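Local coordinates for SusD/RagB family nutrient-binding outer membrane lipoprotein (Bacteroides vulgatus, PDB 4F7A) that probably binds glycans, such as mucin O-glycans, at the outer membrane as a SusD-like lipoprotein with a TPR-related helical fold, at residues Asp70-Tyr75 and Ala79-Ser84. Sequence-based numbering, arbitrary orientation.
Sequences DKNTVY and AGWTAS
Lys71 and Asn72 pack against the benzo ring of Trp81, joining a loop with a short 3-10 segment at 72-73 to the short helix 79-82, which precedes helix 84-104 of this TPR-like, SusD-type fold. The lysine can be followed outward. Its CB lies 4.0 Å from CZ3 of Trp81, and CD comes closer, 3.7 Å from CH2, with the aliphatic chain crossing the indole at roughly a right angle. The chain is extended as far as CE and then bends at chi4 (63°), which turns NZ away from the ring and toward the carboxylate of Asp70. There NZ forms a salt bridge of 3.0 Å with OD1 of Asp70, approaching the syn side of the carboxylate slightly out of its plane, and also bonds to the carbonyl of Lys67. Lysine and tryptophan thus meet through carbon alone. Asn72 occupies the neighbouring part of the indole: its ND2 sits at the ring edge, in plane, 3.6 Å from CE3 of Trp81, and the amide is turned 73° from the indole plane. Hydrogen bonds from ND2 to the carbonyl of Leu52 and from the backbone N of Glu78 to OD1 hold the amide's rotation and satisfy both polar atoms of this buried group. Phe68 meets Trp81 edge to face. No hydrogen bond links the two segments. From another side of the amide, the methyl CG2 of Thr82 lies 4.1 Å from ND2 of Asn72.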
# COMPACT_ATOMS: atom_id res chain seq x y z
N ASP A 70 -22.39 -1.09 9.75
CA ASP A 70 -22.94 -2.44 9.61
C ASP A 70 -22.40 -3.11 8.34
O ASP A 70 -22.86 -4.17 7.92
CB ASP A 70 -24.49 -2.42 9.62
CG ASP A 70 -25.10 -1.56 8.52
OD1 ASP A 70 -24.38 -0.91 7.75
OD2 ASP A 70 -26.33 -1.54 8.45
N LYS A 71 -21.36 -2.51 7.78
CA LYS A 71 -20.75 -3.03 6.56
C LYS A 71 -19.29 -3.49 6.78
O LYS A 71 -19.05 -4.38 7.61
CB LYS A 71 -20.93 -2.01 5.43
CG LYS A 71 -22.42 -1.69 5.15
CD LYS A 71 -22.60 -0.58 4.11
CE LYS A 71 -24.07 -0.33 3.82
NZ LYS A 71 -24.82 0.14 5.00
N ASN A 72 -18.33 -2.91 6.05
CA ASN A 72 -16.97 -3.43 6.01
C ASN A 72 -16.32 -3.50 7.39
O ASN A 72 -15.59 -4.44 7.67
CB ASN A 72 -16.08 -2.61 5.07
CG ASN A 72 -16.21 -3.02 3.62
OD1 ASN A 72 -17.13 -3.74 3.26
ND2 ASN A 72 -15.28 -2.55 2.77
N THR A 73 -16.59 -2.50 8.23
CA THR A 73 -15.95 -2.43 9.53
C THR A 73 -16.22 -3.68 10.38
O THR A 73 -15.35 -4.09 11.16
CB THR A 73 -16.30 -1.11 10.28
OG1 THR A 73 -15.43 -0.97 11.41
CG2 THR A 73 -17.78 -1.07 10.73
N VAL A 74 -17.41 -4.26 10.24
CA VAL A 74 -17.79 -5.50 10.97
C VAL A 74 -17.69 -6.73 10.06
O VAL A 74 -18.29 -7.78 10.33
CB VAL A 74 -19.18 -5.42 11.62
CG1 VAL A 74 -19.20 -4.44 12.77
CG2 VAL A 74 -20.32 -5.09 10.55
N TYR A 75 -16.89 -6.61 9.01
CA TYR A 75 -16.66 -7.71 8.08
C TYR A 75 -17.92 -8.19 7.36
O TYR A 75 -17.95 -9.33 6.89
CB TYR A 75 -15.97 -8.92 8.75
CG TYR A 75 -14.52 -8.75 9.19
CD1 TYR A 75 -13.69 -7.75 8.66
CD2 TYR A 75 -13.97 -9.63 10.09
CE1 TYR A 75 -12.36 -7.65 9.05
CE2 TYR A 75 -12.64 -9.52 10.49
CZ TYR A 75 -11.85 -8.54 9.98
OH TYR A 75 -10.55 -8.48 10.39
N ALA A 79 -20.40 -5.37 -1.36
CA ALA A 79 -20.00 -5.86 -2.69
C ALA A 79 -19.57 -4.73 -3.62
O ALA A 79 -18.60 -4.87 -4.36
CB ALA A 79 -21.15 -6.70 -3.32
N GLY A 80 -20.29 -3.62 -3.58
CA GLY A 80 -19.97 -2.45 -4.41
C GLY A 80 -18.64 -1.81 -4.02
O GLY A 80 -17.87 -1.36 -4.88
N TRP A 81 -18.34 -1.83 -2.73
CA TRP A 81 -17.10 -1.22 -2.23
C TRP A 81 -15.90 -2.11 -2.50
O TRP A 81 -14.87 -1.64 -2.98
CB TRP A 81 -17.15 -0.97 -0.74
CG TRP A 81 -18.25 -0.08 -0.27
CD1 TRP A 81 -19.17 0.59 -1.01
CD2 TRP A 81 -18.49 0.29 1.09
NE1 TRP A 81 -20.00 1.32 -0.19
CE2 TRP A 81 -19.60 1.15 1.11
CE3 TRP A 81 -17.90 -0.07 2.31
CZ2 TRP A 81 -20.11 1.68 2.29
CZ3 TRP A 81 -18.41 0.46 3.47
CH2 TRP A 81 -19.51 1.31 3.46
N THR A 82 -16.02 -3.40 -2.17
CA THR A 82 -14.88 -4.28 -2.33
C THR A 82 -14.48 -4.53 -3.79
O THR A 82 -13.33 -4.89 -4.05
CB THR A 82 -15.08 -5.63 -1.62
OG1 THR A 82 -16.15 -6.33 -2.24
CG2 THR A 82 -15.33 -5.43 -0.09
N ALA A 83 -15.41 -4.34 -4.73
CA ALA A 83 -15.12 -4.55 -6.14
C ALA A 83 -14.39 -3.36 -6.79
O ALA A 83 -13.92 -3.46 -7.93
CB ALA A 83 -16.42 -4.80 -6.91
N SER A 84 -14.36 -2.22 -6.11
CA SER A 84 -13.95 -0.98 -6.74
C SER A 84 -12.52 -0.93 -7.27
O SER A 84 -12.29 -0.44 -8.37
CB SER A 84 -14.22 0.21 -5.82
OG SER A 84 -15.61 0.48 -5.82